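Local atomic coordinates of RsfP (PDB entry 4GLJ), a protein that probably catalyses the phosphate-dependent cleavage of methylthioadenosine to adenine and a methylthioribose phosphate, and binds the dye rhodamine B. Residues 150-160 with 252-263. Residues are numbered along the deposited sequence; the frame is centred on the assembly and turned at random.
Sequences ILIRAYDNADI and VIKQAVALIASE
Asn157 and Gln255 share a water on the outer side of the contact. The water accepts from ND2 of Asn157 and donates to both O and OE1 of Gln255. The guanidinium of Arg153 meets the carboxylate of Glu263 end-on, as a two-pronged salt bridge. NH2 of Arg153 gives to OE1 of Glu263 at 2.9 Å, and the bond is nearly straight. NH1 of Arg153 gives to OE2 of Glu263 at 3.0 Å. Each oxygen accepts through its syn lone pair, and the two flat groups are nearly coplanar, 14° apart. A bend at chi3 (-78°) in the Arg153 chain turns the guanidinium to this pose. NE of Arg153 is also paired with Asp149, which helps to hold the group.

Beneath the ion pair, Ile150 sits as a knob among Ala256, Leu259, Ile260 and Glu263. Its CG2 lies 3.7 Å from CB of Leu259, while its CD1 turns to CG1 of Ile260. The small side chain of Ala154 lets the backbones come close: its CB is 3.7 Å from CB of Ala256. Leu259 fills the reciprocal hole between Ile150, Arg153, Ala154 and Asn157. At the other end, CG2 of Val252 meets Tyr155, Ala158 and Ile160. Val252 and Tyr155 also touch Met111 of strand 111-119.

The axes of segments 150-157 and 252-263 approach to 7.8 Å, with 127° between their N-to-C directions. This is knobs-into-holes packing between helices 145-157 and 237-263, which flank the central mixed sheet of the alpha/beta phosphorylase fold.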
loop_
_atom_site.group_PDB
_atom_site.type_symbol
_atom_site.label_atom_id
_atom_site.label_comp_id
_atom_site.label_asym_id
_atom_site.label_seq_id
_atom_site.Cartn_x
_atom_site.Cartn_y
_atom_site.Cartn_z
ATOM N N ILE A 150 21.105 13.563 20.675
ATOM C CA ILE A 150 20.751 14.841 21.353
ATOM C C ILE A 150 19.400 14.698 22.084
ATOM O O ILE A 150 19.274 15.139 23.241
ATOM C CB ILE A 150 20.746 16.035 20.378
ATOM C CG1 ILE A 150 22.198 16.503 20.184
ATOM C CG2 ILE A 150 19.888 17.188 20.899
ATOM C CD1 ILE A 150 22.435 17.506 19.103
ATOM N N LEU A 151 18.401 14.058 21.432
ATOM C CA LEU A 151 17.134 13.899 22.088
ATOM C C LEU A 151 17.186 13.121 23.393
ATOM O O LEU A 151 16.454 13.471 24.324
ATOM C CB LEU A 151 16.028 13.343 21.159
ATOM C CG LEU A 151 15.700 14.311 20.009
ATOM C CD1 LEU A 151 14.887 13.537 18.934
ATOM C CD2 LEU A 151 14.893 15.504 20.520
ATOM N N ILE A 152 17.972 12.045 23.432
ATOM C CA ILE A 152 18.187 11.250 24.589
ATOM C C ILE A 152 18.790 12.108 25.704
ATOM O O ILE A 152 18.336 12.021 26.835
ATOM C CB ILE A 152 19.135 10.032 24.271
ATOM C CG1 ILE A 152 18.440 9.021 23.335
ATOM C CG2 ILE A 152 19.518 9.335 25.535
ATOM C CD1 ILE A 152 19.433 8.089 22.595
ATOM N N ARG A 153 19.821 12.897 25.399
ATOM C CA ARG A 153 20.479 13.681 26.477
ATOM C C ARG A 153 19.535 14.850 26.870
ATOM O O ARG A 153 19.491 15.226 28.036
ATOM C CB ARG A 153 21.837 14.173 26.025
ATOM C CG ARG A 153 22.823 13.029 25.892
ATOM C CD ARG A 153 24.206 13.506 25.535
ATOM N NE ARG A 153 24.287 13.823 24.117
ATOM C CZ ARG A 153 24.587 15.028 23.645
ATOM N NH1 ARG A 153 24.848 16.031 24.477
ATOM N NH2 ARG A 153 24.650 15.202 22.332
ATOM N N ALA A 154 18.787 15.367 25.888
ATOM C CA ALA A 154 17.796 16.473 26.128
ATOM C C ALA A 154 16.734 15.971 27.134
ATOM O O ALA A 154 16.327 16.706 28.068
ATOM C CB ALA A 154 17.106 16.916 24.829
ATOM N N TYR A 155 16.290 14.718 26.950
ATOM C CA TYR A 155 15.259 14.127 27.828
ATOM C C TYR A 155 15.812 14.093 29.233
ATOM O O TYR A 155 15.102 14.410 30.215
ATOM C CB TYR A 155 14.934 12.638 27.453
ATOM C CG TYR A 155 13.876 12.012 28.372
ATOM C CD1 TYR A 155 12.492 12.107 28.055
ATOM C CD2 TYR A 155 14.238 11.268 29.524
ATOM C CE1 TYR A 155 11.524 11.525 28.888
ATOM C CE2 TYR A 155 13.274 10.707 30.344
ATOM C CZ TYR A 155 11.923 10.817 30.027
ATOM O OH TYR A 155 10.955 10.226 30.865
ATOM N N ASP A 156 17.066 13.636 29.363
ATOM C CA ASP A 156 17.625 13.510 30.686
ATOM C C ASP A 156 17.788 14.881 31.290
ATOM O O ASP A 156 17.606 15.038 32.486
ATOM C CB ASP A 156 18.991 12.806 30.672
ATOM C CG ASP A 156 18.888 11.316 30.372
ATOM O OD1 ASP A 156 17.888 10.656 30.762
ATOM O OD2 ASP A 156 19.841 10.765 29.763
ATOM N N ASN A 157 18.173 15.849 30.469
ATOM C CA ASN A 157 18.399 17.251 30.921
ATOM C C ASN A 157 17.101 17.950 31.361
ATOM O O ASN A 157 17.109 18.881 32.153
ATOM C CB ASN A 157 19.090 18.083 29.829
ATOM C CG ASN A 157 20.568 17.761 29.687
ATOM O OD1 ASN A 157 21.114 16.955 30.423
ATOM N ND2 ASN A 157 21.216 18.391 28.737
ATOM N N ALA A 158 15.984 17.468 30.884
ATOM C CA ALA A 158 14.693 18.092 31.147
ATOM C C ALA A 158 14.148 17.649 32.505
ATOM O O ALA A 158 13.181 18.223 33.009
ATOM C CB ALA A 158 13.743 17.694 30.037
ATOM N N ASP A 159 14.735 16.592 33.074
ATOM C CA ASP A 159 14.280 16.042 34.373
ATOM C C ASP A 159 12.747 15.807 34.470
ATOM O O ASP A 159 12.066 16.343 35.372
ATOM C CB ASP A 159 14.784 16.919 35.542
ATOM C CG ASP A 159 14.729 16.197 36.902
ATOM O OD1 ASP A 159 14.463 14.971 36.986
ATOM O OD2 ASP A 159 14.968 16.867 37.915
ATOM N N ILE A 160 12.219 14.999 33.555
ATOM C CA ILE A 160 10.785 14.699 33.463
ATOM C C ILE A 160 10.369 13.812 34.650
ATOM O O ILE A 160 11.091 12.895 35.018
ATOM C CB ILE A 160 10.466 14.055 32.108
ATOM C CG1 ILE A 160 10.932 14.977 30.950
ATOM C CG2 ILE A 160 8.968 13.703 31.996
ATOM C CD1 ILE A 160 10.210 16.307 30.849
ATOM N N VAL A 252 11.454 18.881 26.910
ATOM C CA VAL A 252 12.462 18.158 26.184
ATOM C C VAL A 252 12.977 18.952 24.985
ATOM O O VAL A 252 14.193 19.016 24.776
ATOM C CB VAL A 252 11.970 16.735 25.758
ATOM C CG1 VAL A 252 13.103 16.024 25.000
ATOM C CG2 VAL A 252 11.513 15.924 27.013
ATOM N N ILE A 253 12.059 19.507 24.188
ATOM C CA ILE A 253 12.375 20.379 23.053
ATOM C C ILE A 253 13.258 21.559 23.513
ATOM O O ILE A 253 14.263 21.889 22.846
ATOM C CB ILE A 253 11.035 20.906 22.424
ATOM C CG1 ILE A 253 10.337 19.807 21.591
ATOM C CG2 ILE A 253 11.183 22.171 21.598
ATOM C CD1 ILE A 253 8.851 20.180 21.415
ATOM N N LYS A 254 12.874 22.223 24.606
ATOM C CA LYS A 254 13.734 23.332 25.142
ATOM C C LYS A 254 15.200 22.882 25.273
ATOM O O LYS A 254 16.108 23.502 24.731
ATOM C CB LYS A 254 13.172 23.907 26.465
ATOM C CG LYS A 254 12.179 24.993 26.168
ATOM C CD LYS A 254 11.488 25.641 27.383
ATOM C CE LYS A 254 10.214 24.874 27.715
ATOM N NZ LYS A 254 9.214 25.749 28.381
ATOM N N GLN A 255 15.404 21.754 25.932
ATOM C CA GLN A 255 16.737 21.180 26.110
ATOM C C GLN A 255 17.412 20.763 24.813
ATOM O O GLN A 255 18.618 20.989 24.647
ATOM C CB GLN A 255 16.681 20.000 27.079
ATOM C CG GLN A 255 16.264 20.330 28.520
ATOM C CD GLN A 255 17.109 21.406 29.195
ATOM O OE1 GLN A 255 18.296 21.559 28.951
ATOM N NE2 GLN A 255 16.462 22.185 30.014
ATOM N N ALA A 256 16.634 20.195 23.864
ATOM C CA ALA A 256 17.162 19.723 22.607
ATOM C C ALA A 256 17.580 20.866 21.688
ATOM O O ALA A 256 18.642 20.791 21.080
ATOM C CB ALA A 256 16.119 18.818 21.870
ATOM N N VAL A 257 16.786 21.938 21.646
ATOM C CA VAL A 257 17.150 23.074 20.846
ATOM C C VAL A 257 18.523 23.637 21.355
ATOM O O VAL A 257 19.458 23.910 20.572
ATOM C CB VAL A 257 16.057 24.169 20.888
ATOM C CG1 VAL A 257 16.578 25.451 20.270
ATOM C CG2 VAL A 257 14.755 23.727 20.182
ATOM N N ALA A 258 18.662 23.695 22.673
ATOM C CA ALA A 258 19.915 24.178 23.257
ATOM C C ALA A 258 21.107 23.336 22.775
ATOM O O ALA A 258 22.111 23.887 22.340
ATOM C CB ALA A 258 19.838 24.249 24.785
ATOM N N LEU A 259 20.980 22.022 22.818
ATOM C CA LEU A 259 22.068 21.154 22.434
ATOM C C LEU A 259 22.393 21.218 20.949
ATOM O O LEU A 259 23.571 21.135 20.569
ATOM C CB LEU A 259 21.738 19.718 22.833
ATOM C CG LEU A 259 21.741 19.546 24.354
ATOM C CD1 LEU A 259 21.093 18.237 24.806
ATOM C CD2 LEU A 259 23.144 19.670 24.938
ATOM N N ILE A 260 21.348 21.313 20.106
ATOM C CA ILE A 260 21.587 21.358 18.693
ATOM C C ILE A 260 22.312 22.671 18.390
ATOM O O ILE A 260 23.246 22.687 17.582
ATOM C CB ILE A 260 20.266 21.306 17.908
ATOM C CG1 ILE A 260 19.574 19.914 18.122
ATOM C CG2 ILE A 260 20.491 21.670 16.459
ATOM C CD1 ILE A 260 18.172 19.916 17.511
ATOM N N ALA A 261 21.857 23.762 19.010
ATOM C CA ALA A 261 22.444 25.057 18.733
ATOM C C ALA A 261 23.917 25.068 19.123
ATOM O O ALA A 261 24.741 25.655 18.409
ATOM C CB ALA A 261 21.697 26.191 19.447
ATOM N N SER A 262 24.273 24.423 20.228
ATOM C CA SER A 262 25.683 24.567 20.688
ATOM C C SER A 262 26.568 23.527 19.988
ATOM O O SER A 262 27.748 23.788 19.739
ATOM C CB SER A 262 25.834 24.482 22.210
ATOM O OG SER A 262 25.218 23.301 22.702
ATOM N N GLU A 263 25.991 22.382 19.629
ATOM C CA GLU A 263 26.803 21.259 19.165
ATOM C C GLU A 263 26.853 21.198 17.654
ATOM O O GLU A 263 27.866 20.801 17.098
ATOM C CB GLU A 263 26.381 19.921 19.812
ATOM C CG GLU A 263 26.635 19.860 21.340
ATOM C CD GLU A 263 25.987 18.633 22.003
ATOM O OE1 GLU A 263 25.487 17.744 21.279
ATOM O OE2 GLU A 263 25.991 18.510 23.252
HETATM O O HOH W 1 19.890 20.662 27.169
#